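Local structure of protein SMG-7 (Caenorhabditis elegans, 3ZHE) at residues L295-L299 and L315-L319; W288-R293 and L328-I332; S183-T188 and L204-F208. The protein pairs with SMG-5 through 14-3-3-like domains in a heterodimer required for efficient nonsense-mediated mRNA decay, and may also bind telomeric DNA and telomerase RNA. All coordinates share one frame. Residue numbers count along the deposited sequence, not the author numbering.

Contact 1. Residues L295-L299 and L315-L319; sequences LLKTL and LLHIL
This is an antiparallel helical hairpin in the C-terminal all-helical region, within the part of the chain that belongs to the Est1-type, TPR-related family. Residues 295-299, in helix 277-304, run against residues 315-319 of the next helix, 313-322. Both segments are helical throughout. Their axes approach to 10.8 Å, with 147° between the N-to-C directions and a signed crossing angle of -147°. The register sets Leu295 CA 7.3 Å from Leu319 CA and Leu299 CA 7.8 Å from Leu315 CA, a turn apart on each helix, as an antiparallel pair demands.

Three leucines carry most of the interface, which buries 336 Å² in all. Leu295, with chi1 t and chi2 p, reaches across between the side chains of the partner helix: its CD1 lies 3.6 Å from Leu315 CG, and its CD2 is 3.8 Å from Leu319 CB and 3.9 Å from Ile318 CG2. Leu299 takes the mt rotamer and spreads over the facing segment, CD2 lying 3.9 Å from both Leu315 CD2 and Leu316 CD2, while CD1 meets Leu319 CD2 at 3.9 Å. Leu315 faces both of them, its chi1 of -138° lying between wells.

The contact is wholly apolar. Thr298 OG1 turns back to its own helix, bonding Ser294 O, and its methyl CG2 comes 4.1 Å from Leu315 CD2. Helix 337-348 packs on Leu296 and Leu299 through Ile343. Leu296 starts with CA-to-CB pointing away, yet its end swings back, bringing CD1 to 3.8 Å from Leu319 CD1.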
loop_
_atom_site.group_PDB
_atom_site.type_symbol
_atom_site.label_atom_id
_atom_site.label_comp_id
_atom_site.label_asym_id
_atom_site.label_seq_id
_atom_site.Cartn_x
_atom_site.Cartn_y
_atom_site.Cartn_z
ATOM N N LEU B 295 -24.275 30.062 -15.800
ATOM C CA LEU B 295 -23.733 29.690 -14.497
ATOM C C LEU B 295 -24.194 30.650 -13.404
ATOM O O LEU B 295 -24.575 30.223 -12.312
ATOM C CB LEU B 295 -22.204 29.643 -14.544
ATOM C CG LEU B 295 -21.508 29.169 -13.268
ATOM C CD1 LEU B 295 -21.936 27.754 -12.931
ATOM C CD2 LEU B 295 -20.000 29.250 -13.421
ATOM N N LEU B 296 -24.156 31.945 -13.708
ATOM C CA LEU B 296 -24.646 32.961 -12.782
ATOM C C LEU B 296 -26.090 32.673 -12.385
ATOM O O LEU B 296 -26.426 32.669 -11.199
ATOM C CB LEU B 296 -24.539 34.351 -13.411
ATOM C CG LEU B 296 -23.651 35.371 -12.698
ATOM C CD1 LEU B 296 -22.404 34.713 -12.126
ATOM C CD2 LEU B 296 -23.271 36.483 -13.661
ATOM N N LYS B 297 -26.934 32.417 -13.382
ATOM C CA LYS B 297 -28.340 32.112 -13.125
ATOM C C LYS B 297 -28.504 30.878 -12.240
ATOM O O LYS B 297 -29.283 30.892 -11.284
ATOM C CB LYS B 297 -29.100 31.919 -14.440
ATOM N N THR B 298 -27.766 29.819 -12.561
ATOM C CA THR B 298 -27.855 28.573 -11.806
ATOM C C THR B 298 -27.452 28.759 -10.342
ATOM O O THR B 298 -28.180 28.352 -9.432
ATOM C CB THR B 298 -26.996 27.468 -12.445
ATOM O OG1 THR B 298 -27.476 27.201 -13.767
ATOM C CG2 THR B 298 -27.060 26.194 -11.621
ATOM N N LEU B 299 -26.297 29.380 -10.122
ATOM C CA LEU B 299 -25.831 29.685 -8.772
ATOM C C LEU B 299 -26.842 30.547 -8.014
ATOM O O LEU B 299 -27.101 30.325 -6.828
ATOM C CB LEU B 299 -24.470 30.385 -8.822
ATOM C CG LEU B 299 -23.291 29.559 -9.343
ATOM C CD1 LEU B 299 -22.096 30.453 -9.639
ATOM C CD2 LEU B 299 -22.916 28.474 -8.345
ATOM N N LEU B 315 -18.846 24.086 -8.755
ATOM C CA LEU B 315 -19.581 25.094 -9.506
ATOM C C LEU B 315 -19.049 26.493 -9.205
ATOM O O LEU B 315 -19.080 27.377 -10.061
ATOM C CB LEU B 315 -21.077 25.005 -9.200
ATOM C CG LEU B 315 -22.002 25.159 -10.407
ATOM C CD1 LEU B 315 -21.628 24.163 -11.496
ATOM C CD2 LEU B 315 -23.457 24.991 -9.998
ATOM N N LEU B 316 -18.554 26.686 -7.986
ATOM C CA LEU B 316 -17.924 27.946 -7.616
ATOM C C LEU B 316 -16.545 28.067 -8.255
ATOM O O LEU B 316 -16.085 29.168 -8.553
ATOM C CB LEU B 316 -17.814 28.088 -6.095
ATOM C CG LEU B 316 -19.110 28.322 -5.314
ATOM C CD1 LEU B 316 -18.802 28.717 -3.877
ATOM C CD2 LEU B 316 -19.991 29.365 -5.990
ATOM N N HIS B 317 -15.889 26.930 -8.465
ATOM C CA HIS B 317 -14.559 26.922 -9.065
ATOM C C HIS B 317 -14.591 27.203 -10.564
ATOM O O HIS B 317 -13.674 27.823 -11.103
ATOM C CB HIS B 317 -13.836 25.606 -8.778
ATOM C CG HIS B 317 -12.965 25.656 -7.562
ATOM N ND1 HIS B 317 -11.788 26.372 -7.524
ATOM C CD2 HIS B 317 -13.099 25.087 -6.342
ATOM C CE1 HIS B 317 -11.234 26.239 -6.332
ATOM N NE2 HIS B 317 -12.010 25.466 -5.595
ATOM N N ILE B 318 -15.643 26.746 -11.234
ATOM C CA ILE B 318 -15.825 27.051 -12.649
ATOM C C ILE B 318 -16.046 28.552 -12.819
ATOM O O ILE B 318 -15.560 29.166 -13.771
ATOM C CB ILE B 318 -17.002 26.258 -13.259
ATOM C CG1 ILE B 318 -16.691 24.760 -13.248
ATOM C CG2 ILE B 318 -17.288 26.724 -14.679
ATOM C CD1 ILE B 318 -17.705 23.917 -13.986
ATOM N N LEU B 319 -16.767 29.137 -11.867
ATOM C CA LEU B 319 -17.014 30.573 -11.850
ATOM C C LEU B 319 -15.717 31.360 -11.711
ATOM O O LEU B 319 -15.491 32.331 -12.433
ATOM C CB LEU B 319 -17.960 30.934 -10.705
ATOM C CG LEU B 319 -18.256 32.425 -10.532
ATOM C CD1 LEU B 319 -19.119 32.936 -11.675
ATOM C CD2 LEU B 319 -18.914 32.693 -9.186
#

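Contact 2. Residues W288-R293 and L328-I332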
loop_
_atom_site.group_PDB
_atom_site.type_symbol
_atom_site.label_atom_id
_atom_site.label_comp_id
_atom_site.label_asym_id
_atom_site.label_seq_id
_atom_site.Cartn_x
_atom_site.Cartn_y
_atom_site.Cartn_z
ATOM N N TRP B 288 -17.795 32.003 -23.853
ATOM C CA TRP B 288 -17.440 32.390 -22.493
ATOM C C TRP B 288 -18.562 33.156 -21.801
ATOM O O TRP B 288 -18.963 32.812 -20.690
ATOM C CB TRP B 288 -16.180 33.253 -22.527
ATOM C CG TRP B 288 -15.444 33.325 -21.238
ATOM C CD1 TRP B 288 -15.629 34.232 -20.238
ATOM C CD2 TRP B 288 -14.385 32.463 -20.809
ATOM N NE1 TRP B 288 -14.755 33.985 -19.208
ATOM C CE2 TRP B 288 -13.980 32.903 -19.535
ATOM C CE3 TRP B 288 -13.744 31.358 -21.378
ATOM C CZ2 TRP B 288 -12.961 32.278 -18.821
ATOM C CZ3 TRP B 288 -12.734 30.739 -20.665
ATOM C CH2 TRP B 288 -12.355 31.201 -19.400
ATOM N N CYS B 289 -19.064 34.194 -22.464
ATOM C CA CYS B 289 -20.126 35.019 -21.894
ATOM C C CYS B 289 -21.426 34.245 -21.697
ATOM O O CYS B 289 -22.098 34.408 -20.672
ATOM C CB CYS B 289 -20.369 36.266 -22.748
ATOM S SG CYS B 289 -19.126 37.560 -22.534
ATOM N N THR B 290 -21.781 33.409 -22.670
ATOM C CA THR B 290 -22.967 32.566 -22.531
ATOM C C THR B 290 -22.860 31.693 -21.278
ATOM O O THR B 290 -23.786 31.639 -20.449
ATOM C CB THR B 290 -23.179 31.671 -23.767
ATOM O OG1 THR B 290 -23.488 32.488 -24.904
ATOM C CG2 THR B 290 -24.319 30.692 -23.530
ATOM N N ALA B 291 -21.715 31.030 -21.141
ATOM C CA ALA B 291 -21.435 30.201 -19.973
ATOM C C ALA B 291 -21.535 31.002 -18.674
ATOM O O ALA B 291 -22.111 30.534 -17.689
ATOM C CB ALA B 291 -20.064 29.558 -20.098
ATOM N N TYR B 292 -20.973 32.207 -18.685
ATOM C CA TYR B 292 -20.996 33.093 -17.522
ATOM C C TYR B 292 -22.431 33.393 -17.099
ATOM O O TYR B 292 -22.780 33.281 -15.921
ATOM C CB TYR B 292 -20.239 34.389 -17.833
ATOM C CG TYR B 292 -20.061 35.322 -16.654
ATOM C CD1 TYR B 292 -19.417 34.900 -15.497
ATOM C CD2 TYR B 292 -20.512 36.635 -16.708
ATOM C CE1 TYR B 292 -19.245 35.755 -14.420
ATOM C CE2 TYR B 292 -20.343 37.496 -15.639
ATOM C CZ TYR B 292 -19.708 37.052 -14.499
ATOM O OH TYR B 292 -19.539 37.906 -13.432
ATOM N N ARG B 293 -23.260 33.761 -18.073
ATOM C CA ARG B 293 -24.676 34.025 -17.832
ATOM C C ARG B 293 -25.385 32.826 -17.208
ATOM O O ARG B 293 -25.968 32.929 -16.120
ATOM C CB ARG B 293 -25.372 34.397 -19.141
ATOM C CG ARG B 293 -25.063 35.792 -19.651
ATOM C CD ARG B 293 -25.416 35.912 -21.124
ATOM N NE ARG B 293 -25.796 37.272 -21.493
ATOM C CZ ARG B 293 -26.030 37.667 -22.740
ATOM N NH1 ARG B 293 -25.912 36.807 -23.743
ATOM N NH2 ARG B 293 -26.374 38.923 -22.986
ATOM N N LEU B 328 -12.790 39.379 -21.414
ATOM C CA LEU B 328 -13.817 38.670 -22.169
ATOM C C LEU B 328 -15.213 38.973 -21.636
ATOM O O LEU B 328 -16.205 38.810 -22.347
ATOM C CB LEU B 328 -13.564 37.160 -22.138
ATOM C CG LEU B 328 -12.487 36.605 -23.071
ATOM C CD1 LEU B 328 -12.338 35.104 -22.881
ATOM C CD2 LEU B 328 -12.826 36.930 -24.514
ATOM N N LEU B 329 -15.284 39.420 -20.386
ATOM C CA LEU B 329 -16.567 39.656 -19.726
ATOM C C LEU B 329 -17.047 41.102 -19.829
ATOM O O LEU B 329 -18.102 41.450 -19.298
ATOM C CB LEU B 329 -16.506 39.219 -18.260
ATOM C CG LEU B 329 -16.419 37.711 -18.021
ATOM C CD1 LEU B 329 -16.476 37.397 -16.535
ATOM C CD2 LEU B 329 -17.532 36.991 -18.769
ATOM N N ARG B 330 -16.271 41.940 -20.508
ATOM C CA ARG B 330 -16.687 43.311 -20.773
ATOM C C ARG B 330 -17.897 43.315 -21.701
ATOM O O ARG B 330 -17.968 42.523 -22.640
ATOM C CB ARG B 330 -15.551 44.106 -21.422
ATOM C CG ARG B 330 -14.333 44.331 -20.544
ATOM C CD ARG B 330 -13.202 44.946 -21.359
ATOM N NE ARG B 330 -12.010 45.205 -20.558
ATOM C CZ ARG B 330 -10.830 45.547 -21.068
ATOM N NH1 ARG B 330 -10.680 45.665 -22.381
ATOM N NH2 ARG B 330 -9.797 45.767 -20.267
ATOM N N GLY B 331 -18.849 44.203 -21.435
ATOM C CA GLY B 331 -20.003 44.350 -22.303
ATOM C C GLY B 331 -21.303 43.828 -21.721
ATOM O O GLY B 331 -22.384 44.239 -22.141
ATOM N N ILE B 332 -21.202 42.918 -20.757
ATOM C CA ILE B 332 -22.387 42.347 -20.127
ATOM C C ILE B 332 -22.442 42.677 -18.637
ATOM O O ILE B 332 -23.176 42.043 -17.877
ATOM C CB ILE B 332 -22.449 40.816 -20.312
ATOM C CG1 ILE B 332 -21.292 40.136 -19.577
ATOM C CG2 ILE B 332 -22.430 40.454 -21.791
ATOM C CD1 ILE B 332 -21.355 38.624 -19.613
#
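Trp288 carries Leu328 on one face of its indole: Leu328 CD1 sits 4.0 Å from the centroid of the five-membered ring and 17° off its normal, a CH-pi contact. At the ring edge Leu329 CD2 is 3.7 Å from Trp288 CD1. The indole NE1 is taken up by Leu322 O, and helix 257-270 meets the same ring through Leu263 and Met264.

One turn further along the helix, Tyr292 repeats the theme. Leu329 CD1 lies almost straight above its ring, 3.7 Å from the centroid and 7° off the normal, and Ile332 CD1 comes in at the edge, 3.6 Å from Tyr292 CD2. Leu329 thus serves both aromatic residues: its CD2, already against Trp288, is also 3.6 Å from Tyr292 CD2, while its CD1 covers the Tyr292 face.

The fold here is all helical, in the Est1-type, TPR-related part of the chain. The loop that leads from helix 313-322 to helix 337-348 doubles back over helix 277-304, and a type II beta turn from Leu329 to Ile332 reverses its course. Gly331 occupies the third position of that turn with phi/psi 108/-22, where a CB would collide with the carbonyl O of Arg330. The turn brings Ile332 back toward the helix.

Cys289, next to Trp288 in the helix, points at the loop, its SG 3.2 Å from Leu328 O, 3.8 Å from Ile332 CD1 and 4.1 Å from Leu329 CD2. Arg293 borders the exposed side: Ile332 CG2 lies over one face of its guanidinium, 4.4 Å from NH2, and that same nitrogen hydrogen-bonds Gln335 OE1.

Contact 3. Residues S183-T188 and L204-F208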
loop_
_atom_site.group_PDB
_atom_site.type_symbol
_atom_site.label_atom_id
_atom_site.label_comp_id
_atom_site.label_asym_id
_atom_site.label_seq_id
_atom_site.Cartn_x
_atom_site.Cartn_y
_atom_site.Cartn_z
ATOM N N SER B 183 -9.817 13.726 -22.812
ATOM C CA SER B 183 -8.454 13.693 -23.322
ATOM C C SER B 183 -7.937 15.107 -23.545
ATOM O O SER B 183 -6.825 15.441 -23.137
ATOM C CB SER B 183 -8.383 12.896 -24.624
ATOM O OG SER B 183 -7.076 12.933 -25.167
ATOM N N VAL B 184 -8.753 15.933 -24.192
ATOM C CA VAL B 184 -8.406 17.328 -24.430
ATOM C C VAL B 184 -8.157 18.055 -23.114
ATOM O O VAL B 184 -7.146 18.749 -22.958
ATOM C CB VAL B 184 -9.509 18.053 -25.223
ATOM C CG1 VAL B 184 -9.276 19.554 -25.212
ATOM C CG2 VAL B 184 -9.561 17.524 -26.646
ATOM N N TYR B 185 -9.075 17.880 -22.166
ATOM C CA TYR B 185 -8.935 18.489 -20.845
ATOM C C TYR B 185 -7.620 18.105 -20.159
ATOM O O TYR B 185 -6.865 18.972 -19.702
ATOM C CB TYR B 185 -10.125 18.119 -19.958
ATOM C CG TYR B 185 -9.902 18.417 -18.496
ATOM C CD1 TYR B 185 -9.784 19.724 -18.047
ATOM C CD2 TYR B 185 -9.805 17.392 -17.564
ATOM C CE1 TYR B 185 -9.575 20.004 -16.713
ATOM C CE2 TYR B 185 -9.598 17.662 -16.227
ATOM C CZ TYR B 185 -9.483 18.970 -15.807
ATOM O OH TYR B 185 -9.277 19.248 -14.476
ATOM N N PHE B 186 -7.356 16.804 -20.098
ATOM C CA PHE B 186 -6.143 16.285 -19.473
ATOM C C PHE B 186 -4.870 16.789 -20.152
ATOM O O PHE B 186 -3.931 17.209 -19.476
ATOM C CB PHE B 186 -6.160 14.757 -19.460
ATOM C CG PHE B 186 -7.024 14.165 -18.383
ATOM C CD1 PHE B 186 -6.969 14.649 -17.086
ATOM C CD2 PHE B 186 -7.893 13.123 -18.667
ATOM C CE1 PHE B 186 -7.764 14.103 -16.090
ATOM C CE2 PHE B 186 -8.691 12.574 -17.676
ATOM C CZ PHE B 186 -8.626 13.065 -16.387
ATOM N N HIS B 187 -4.835 16.737 -21.482
ATOM C CA HIS B 187 -3.683 17.225 -22.236
ATOM C C HIS B 187 -3.454 18.714 -21.973
ATOM O O HIS B 187 -2.313 19.175 -21.899
ATOM C CB HIS B 187 -3.854 16.971 -23.740
ATOM C CG HIS B 187 -3.560 15.561 -24.159
ATOM N ND1 HIS B 187 -2.284 15.043 -24.189
ATOM C CD2 HIS B 187 -4.379 14.571 -24.586
ATOM C CE1 HIS B 187 -2.330 13.788 -24.605
ATOM N NE2 HIS B 187 -3.589 13.478 -24.851
ATOM N N THR B 188 -4.546 19.458 -21.830
ATOM C CA THR B 188 -4.466 20.881 -21.513
ATOM C C THR B 188 -3.847 21.098 -20.129
ATOM O O THR B 188 -2.939 21.925 -19.964
ATOM C CB THR B 188 -5.855 21.548 -21.578
ATOM O OG1 THR B 188 -6.402 21.393 -22.893
ATOM C CG2 THR B 188 -5.755 23.029 -21.252
ATOM N N LEU B 204 -2.759 17.682 -28.194
ATOM C CA LEU B 204 -3.923 18.539 -28.367
ATOM C C LEU B 204 -4.162 18.796 -29.845
ATOM O O LEU B 204 -5.279 18.622 -30.340
ATOM C CB LEU B 204 -3.725 19.863 -27.629
ATOM C CG LEU B 204 -3.871 19.829 -26.111
ATOM C CD1 LEU B 204 -3.342 21.116 -25.502
ATOM C CD2 LEU B 204 -5.328 19.622 -25.744
ATOM N N THR B 205 -3.096 19.175 -30.549
ATOM C CA THR B 205 -3.197 19.479 -31.968
ATOM C C THR B 205 -3.775 18.270 -32.684
ATOM O O THR B 205 -4.726 18.396 -33.460
ATOM C CB THR B 205 -1.827 19.828 -32.577
ATOM O OG1 THR B 205 -0.993 20.426 -31.577
ATOM C CG2 THR B 205 -1.989 20.790 -33.746
ATOM N N ASN B 206 -3.230 17.095 -32.374
ATOM C CA ASN B 206 -3.666 15.857 -33.008
ATOM C C ASN B 206 -5.165 15.644 -32.869
ATOM O O ASN B 206 -5.816 15.125 -33.775
ATOM C CB ASN B 206 -2.918 14.654 -32.431
ATOM C CG ASN B 206 -2.066 13.948 -33.464
ATOM O OD1 ASN B 206 -1.427 14.589 -34.298
ATOM N ND2 ASN B 206 -2.059 12.622 -33.422
ATOM N N ILE B 207 -5.714 16.058 -31.733
ATOM C CA ILE B 207 -7.141 15.899 -31.509
ATOM C C ILE B 207 -7.902 16.940 -32.312
ATOM O O ILE B 207 -8.893 16.624 -32.976
ATOM C CB ILE B 207 -7.504 16.027 -30.022
ATOM C CG1 ILE B 207 -6.748 14.984 -29.200
ATOM C CG2 ILE B 207 -8.999 15.851 -29.828
ATOM C CD1 ILE B 207 -7.120 13.558 -29.540
ATOM N N PHE B 208 -7.417 18.178 -32.260
ATOM C CA PHE B 208 -8.068 19.295 -32.937
ATOM C C PHE B 208 -8.254 18.999 -34.418
ATOM O O PHE B 208 -9.339 19.193 -34.970
ATOM C CB PHE B 208 -7.255 20.580 -32.755
ATOM C CG PHE B 208 -7.223 21.085 -31.341
ATOM C CD1 PHE B 208 -8.163 20.661 -30.418
ATOM C CD2 PHE B 208 -6.254 21.987 -30.937
ATOM C CE1 PHE B 208 -8.137 21.124 -29.118
ATOM C CE2 PHE B 208 -6.222 22.455 -29.638
ATOM C CZ PHE B 208 -7.165 22.023 -28.726
#
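Helices 180-191 and 200-209 form an antiparallel helical hairpin of the kind from which TPR-like arrays are built. The axes of segments 183-188 and 204-208 pass 10.1 Å apart at a signed crossing angle of -154°, and the backbones are nearest where Val184 CA lies 6.1 Å from Leu204 CA. Leu204 is the main intruder. Its end swings toward the facing helix, putting CD2 3.6 Å from His187 CB and 4.0 Å from Val184 CG1. One turn on, Ile207 CG2 meets Val184 CG2 at 3.6 Å. Phe208 grazes the pair, its CE1 4.4 Å from Val184 CG1, while its ring also meets His234. Helix 222-234 approaches Val184 through Leu227, and Pro262 of helix 257-270 touches it too. Ser183 OG hydrogen-bonds Ser175 OG of helix 164-176, and within its own helix Thr188 OG1 donates to Val184 O at 2.7 Å. Leu204 CD2 packs against that bonded pair, 3.4 Å from Val184 O and 3.5 Å from Thr188 OG1.

Contacts 1 and 2 are neighbours on helix 277-304, with centres 12 Å apart. They meet where Leu319 CD1 of contact 1 packs 3.9 Å from Tyr292 CE1 of contact 2, so one apolar layer continues along the helix. In sequence, helix 313-322 makes the shorter return and the following loop the longer one. Contact 3 closes earlier in the chain and nearer its centre, 25 Å from contact 1 and 24 Å from contact 2 between centres; nearest atoms stay about 9 and 10 Å away. Helix 257-270 bridges contacts 3 and 2, touching Val184 and Thr188 on one hand and Trp288 and Leu328 on the other. The partner chain touches none of the six segments.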